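Subtilisin-like protein from Prochloron didemni probably acts as a subtilisin-like serine endopeptidase, the protease domain of the patellamide maturation enzyme PatA. Local coordinates of one contact, PDB 4H6V (chain A, 1.70 Å), residues I198-E203 and S221-I226, beside the matching contact of the related thiazoline oxidase/subtilisin-like protease from Prochloron didemni, PDB 4AKS (chain B, 2.19 Å), residues I268-E273 and S292-V297. One frame, after least-squares fit of the local backbone (RMSD 0.32 Å); residues are numbered along the deposited sequences.

Structure 1 (4H6V); sequences ILAPGE and SFATPI.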
loop_
_atom_site.group_PDB
_atom_site.type_symbol
_atom_site.label_atom_id
_atom_site.label_comp_id
_atom_site.label_asym_id
_atom_site.label_seq_id
_atom_site.Cartn_x
_atom_site.Cartn_y
_atom_site.Cartn_z
ATOM N N ILE A 198 -4.943 -8.962 2.177
ATOM C CA ILE A 198 -6.336 -8.623 1.889
ATOM C C ILE A 198 -6.504 -8.205 0.430
ATOM O O ILE A 198 -5.558 -7.702 -0.184
ATOM C CB ILE A 198 -6.917 -7.523 2.828
ATOM C CG1 ILE A 198 -6.141 -6.206 2.688
ATOM C CG2 ILE A 198 -6.977 -8.022 4.300
ATOM C CD1 ILE A 198 -6.872 -5.016 3.331
ATOM N N LEU A 199 -7.703 -8.431 -0.106
ATOM C CA LEU A 199 -8.039 -8.017 -1.462
ATOM C C LEU A 199 -8.591 -6.598 -1.466
ATOM O O LEU A 199 -9.464 -6.259 -0.666
ATOM C CB LEU A 199 -9.069 -8.953 -2.086
ATOM C CG LEU A 199 -8.642 -10.402 -2.336
ATOM C CD1 LEU A 199 -9.854 -11.184 -2.798
ATOM C CD2 LEU A 199 -7.505 -10.473 -3.347
ATOM N N ALA A 200 -8.067 -5.766 -2.355
ATOM C CA ALA A 200 -8.599 -4.413 -2.524
ATOM C C ALA A 200 -8.878 -4.174 -4.004
ATOM O O ALA A 200 -8.353 -4.892 -4.856
ATOM C CB ALA A 200 -7.610 -3.359 -1.963
ATOM N N PRO A 201 -9.695 -3.156 -4.326
ATOM C CA PRO A 201 -9.961 -2.912 -5.746
ATOM C C PRO A 201 -8.677 -2.730 -6.551
ATOM O O PRO A 201 -7.776 -1.943 -6.178
ATOM C CB PRO A 201 -10.784 -1.623 -5.729
ATOM C CG PRO A 201 -11.467 -1.646 -4.418
ATOM C CD PRO A 201 -10.427 -2.199 -3.471
ATOM N N GLY A 202 -8.584 -3.473 -7.646
ATOM C CA GLY A 202 -7.368 -3.518 -8.434
ATOM C C GLY A 202 -7.627 -3.529 -9.926
ATOM O O GLY A 202 -6.695 -3.722 -10.701
ATOM N N GLU A 203 -8.883 -3.319 -10.313
ATOM C CA GLU A 203 -9.269 -3.259 -11.726
ATOM C C GLU A 203 -9.562 -1.807 -12.117
ATOM O O GLU A 203 -10.432 -1.170 -11.527
ATOM C CB GLU A 203 -10.497 -4.143 -11.997
ATOM C CG GLU A 203 -11.001 -4.092 -13.441
ATOM C CD GLU A 203 -12.219 -4.973 -13.703
ATOM O OE1 GLU A 203 -13.100 -5.110 -12.821
ATOM O OE2 GLU A 203 -12.301 -5.519 -14.820
ATOM N N SER A 221 -0.311 -3.144 -7.736
ATOM C CA SER A 221 0.332 -1.838 -7.527
ATOM C C SER A 221 -0.681 -0.772 -7.175
ATOM O O SER A 221 -0.344 0.203 -6.530
ATOM C CB SER A 221 1.043 -1.347 -8.785
ATOM O OG SER A 221 2.429 -1.594 -8.722
ATOM N N PHE A 222 -1.911 -0.952 -7.629
ATOM C CA PHE A 222 -2.931 0.090 -7.466
ATOM C C PHE A 222 -3.903 -0.220 -6.348
ATOM O O PHE A 222 -4.488 0.690 -5.751
ATOM C CB PHE A 222 -3.614 0.355 -8.812
ATOM C CG PHE A 222 -2.634 0.487 -9.923
ATOM C CD1 PHE A 222 -1.800 1.600 -9.990
ATOM C CD2 PHE A 222 -2.473 -0.538 -10.862
ATOM C CE1 PHE A 222 -0.843 1.721 -10.981
ATOM C CE2 PHE A 222 -1.507 -0.427 -11.867
ATOM C CZ PHE A 222 -0.690 0.693 -11.932
ATOM N N ALA A 223 -4.072 -1.507 -6.058
ATOM C CA ALA A 223 -4.851 -1.940 -4.912
ATOM C C ALA A 223 -4.138 -1.520 -3.617
ATOM O O ALA A 223 -4.779 -1.100 -2.656
ATOM C CB ALA A 223 -5.035 -3.454 -4.966
ATOM N N THR A 224 -2.810 -1.638 -3.621
ATOM C CA THR A 224 -1.956 -1.330 -2.470
ATOM C C THR A 224 -2.169 0.074 -1.847
ATOM O O THR A 224 -2.448 0.171 -0.651
ATOM C CB THR A 224 -0.482 -1.634 -2.815
ATOM O OG1 THR A 224 -0.356 -3.042 -3.079
ATOM C CG2 THR A 224 0.453 -1.261 -1.678
ATOM N N PRO A 225 -2.091 1.150 -2.655
ATOM C CA PRO A 225 -2.345 2.483 -2.079
ATOM C C PRO A 225 -3.778 2.723 -1.631
ATOM O O PRO A 225 -4.016 3.618 -0.809
ATOM C CB PRO A 225 -1.980 3.444 -3.224
ATOM C CG PRO A 225 -2.108 2.624 -4.455
ATOM C CD PRO A 225 -1.602 1.261 -4.037
ATOM N N ILE A 226 -4.739 1.971 -2.166
ATOM C CA ILE A 226 -6.103 2.067 -1.645
ATOM C C ILE A 226 -6.109 1.632 -0.175
ATOM O O ILE A 226 -6.687 2.297 0.676
ATOM C CB ILE A 226 -7.135 1.260 -2.477
ATOM C CG1 ILE A 226 -7.244 1.842 -3.896
ATOM C CG2 ILE A 226 -8.507 1.268 -1.783
ATOM C CD1 ILE A 226 -8.248 1.104 -4.793
#
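Ala223 packs its methyl group against the backbone of Ala200 to Gly202, where an edge strand of the parallel subtilase sheet, 197-201, meets the start of helix 220-240, which carries the predicted nucleophile Ser221. This is the tight part: Ala223 CB lies 3.4 Å from Pro201 O and 4.0 Å from Ala200 CB, and Ala223 CA offers a CA-H...O contact to the same oxygen at 3.2 Å (132° at H). One turn on, Ile226 reaches Pro201 with CG1 anti to the carbonyl carbon (chi1 -64°); CD1 lies 3.4 Å from Pro201 O and 3.8 Å from Pro201 CB, the side chains crossing at about a right angle. Looser is the end at Phe222, whose ring leads away from the strand to pack on His61, a predicted charge-relay residue. Thr224 turns away, OG1 bonded to Thr220 O.

How the two compare
The CA atoms that can be compared coincide within the error, and the central contact is kept: Ala223(A) and Ala294(B) both sit against the strand alanine, proline and glycine. At the helix start, Phe222(A) gives way to Met293(B). The CB atoms coincide and chi1 is -46° against -54°, and the methionine follows one edge of the ring: SD of Met293(B) and CD1 of Phe222(A) are 0.7 Å apart, and CE of Met293(B) and CE1 of Phe222(A) are 1.2 Å apart. CE2 and CZ of Phe222(A) have no counterpart, so a flat ring is replaced by a narrower, bent chain. On the strand side a touch is gained, Met293(B) CB to Gly272(B) O at 4.0 Å, where Phe222(A) CD2 comes no nearer than 5.3 Å to Gly202(A) O. Ile226(A) is exchanged for Val297(B), while OG1 and CG2 of Thr224(A), the former bonded to Thr220(A) O, have no counterpart in Ala295(B). The branches of Ile226(A) and Val297(B) match by place: CG2 of Ile226(A) with CG1 of Val297(B), 0.2 Å apart, and CG1 of Ile226(A) with CG2 of Val297(B), 0.3 Å apart, and the touch on Pro201(A) / Pro271(B) is kept.

Structure 2 (4AKS); sequences ILAPGE and SMAAPV.
Ala294 packs its methyl group against the backbone of Ala270 to Gly272 and forms the tight part of the contact. Its CB lies 3.5 Å from Pro271 O and 4.2 Å from Ala270 CB, while Ala294 CA makes a CA-H...O contact to that proline oxygen at 3.3 Å, with 140° at H. One turn along, Val297 meets Pro271 with both methyls; CG2, anti to the carbonyl carbon, stands 4.1 Å from Pro271 O, and CG1 is 4.5 Å from Pro271 CD, a light apolar touch. The looser end is at Met293. Its CB rests 4.0 Å from Gly272 O, but bends at chi2 (-63°) and chi3 carry the thioether away from the strand, toward His130 and His127 of helix 119-136, the latter probably part of a subtilisin-type triad in this macrocyclase domain. Ala295 turns away and packs on His190.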
loop_
_atom_site.group_PDB
_atom_site.type_symbol
_atom_site.label_atom_id
_atom_site.label_comp_id
_atom_site.label_asym_id
_atom_site.label_seq_id
_atom_site.Cartn_x
_atom_site.Cartn_y
_atom_site.Cartn_z
ATOM N N ILE B 268 -4.738 -9.062 2.116
ATOM C CA ILE B 268 -6.087 -8.587 1.984
ATOM C C ILE B 268 -6.279 -8.180 0.523
ATOM O O ILE B 268 -5.329 -7.791 -0.144
ATOM C CB ILE B 268 -6.322 -7.413 2.968
ATOM C CG1 ILE B 268 -7.804 -7.060 3.073
ATOM C CG2 ILE B 268 -5.499 -6.175 2.596
ATOM C CD1 ILE B 268 -8.098 -6.033 4.155
ATOM N N LEU B 269 -7.493 -8.313 0.007
ATOM C CA LEU B 269 -7.782 -7.898 -1.361
ATOM C C LEU B 269 -8.506 -6.582 -1.341
ATOM O O LEU B 269 -9.360 -6.347 -0.492
ATOM C CB LEU B 269 -8.627 -8.923 -2.105
ATOM C CG LEU B 269 -7.926 -10.235 -2.422
ATOM C CD1 LEU B 269 -8.955 -11.340 -2.705
ATOM C CD2 LEU B 269 -6.983 -10.046 -3.605
ATOM N N ALA B 270 -8.184 -5.739 -2.306
ATOM C CA ALA B 270 -8.848 -4.468 -2.496
ATOM C C ALA B 270 -8.994 -4.208 -4.004
ATOM O O ALA B 270 -8.329 -4.860 -4.811
ATOM C CB ALA B 270 -8.052 -3.357 -1.827
ATOM N N PRO B 271 -9.881 -3.278 -4.393
ATOM C CA PRO B 271 -10.040 -2.981 -5.823
ATOM C C PRO B 271 -8.701 -2.625 -6.479
ATOM O O PRO B 271 -7.972 -1.758 -5.982
ATOM C CB PRO B 271 -10.970 -1.772 -5.824
ATOM C CG PRO B 271 -11.751 -1.897 -4.553
ATOM C CD PRO B 271 -10.773 -2.449 -3.560
ATOM N N GLY B 272 -8.369 -3.333 -7.549
ATOM C CA GLY B 272 -7.134 -3.100 -8.296
ATOM C C GLY B 272 -7.327 -3.025 -9.801
ATOM O O GLY B 272 -6.358 -3.046 -10.551
ATOM N N GLU B 273 -8.573 -2.939 -10.255
ATOM C CA GLU B 273 -8.874 -2.849 -11.678
ATOM C C GLU B 273 -9.481 -1.482 -11.965
ATOM O O GLU B 273 -10.329 -1.018 -11.215
ATOM C CB GLU B 273 -9.844 -3.968 -12.084
ATOM C CG GLU B 273 -10.132 -4.010 -13.580
ATOM C CD GLU B 273 -10.931 -5.216 -14.038
ATOM O OE1 GLU B 273 -11.616 -5.867 -13.215
ATOM O OE2 GLU B 273 -10.900 -5.477 -15.264
ATOM N N SER B 292 -0.366 -3.442 -7.655
ATOM C CA SER B 292 0.203 -2.217 -7.110
ATOM C C SER B 292 -0.804 -1.074 -7.182
ATOM O O SER B 292 -0.530 -0.008 -6.644
ATOM C CB SER B 292 1.546 -1.860 -7.793
ATOM O OG SER B 292 1.342 -1.387 -9.109
ATOM N N MET B 293 -1.954 -1.273 -7.845
ATOM C CA MET B 293 -3.051 -0.287 -7.805
ATOM C C MET B 293 -3.961 -0.507 -6.593
ATOM O O MET B 293 -4.556 0.439 -6.104
ATOM C CB MET B 293 -3.900 -0.324 -9.084
ATOM C CG MET B 293 -3.129 -0.160 -10.385
ATOM S SD MET B 293 -2.385 1.465 -10.386
ATOM C CE MET B 293 -0.689 0.989 -10.086
ATOM N N ALA B 294 -4.076 -1.751 -6.137
ATOM C CA ALA B 294 -4.842 -2.075 -4.936
ATOM C C ALA B 294 -4.149 -1.606 -3.643
ATOM O O ALA B 294 -4.798 -1.108 -2.747
ATOM C CB ALA B 294 -5.139 -3.571 -4.877
ATOM N N ALA B 295 -2.829 -1.723 -3.576
ATOM C CA ALA B 295 -2.078 -1.331 -2.375
ATOM C C ALA B 295 -2.325 0.103 -1.899
ATOM O O ALA B 295 -2.536 0.324 -0.712
ATOM C CB ALA B 295 -0.583 -1.595 -2.567
ATOM N N PRO B 296 -2.312 1.090 -2.808
ATOM C CA PRO B 296 -2.556 2.451 -2.318
ATOM C C PRO B 296 -3.963 2.676 -1.782
ATOM O O PRO B 296 -4.154 3.527 -0.914
ATOM C CB PRO B 296 -2.296 3.356 -3.537
ATOM C CG PRO B 296 -2.078 2.455 -4.690
ATOM C CD PRO B 296 -1.868 1.057 -4.208
ATOM N N VAL B 297 -4.934 1.913 -2.273
ATOM C CA VAL B 297 -6.286 2.017 -1.733
ATOM C C VAL B 297 -6.243 1.631 -0.257
ATOM O O VAL B 297 -6.819 2.325 0.565
ATOM C CB VAL B 297 -7.306 1.180 -2.543
ATOM C CG1 VAL B 297 -8.645 1.086 -1.827
ATOM C CG2 VAL B 297 -7.481 1.761 -3.948
#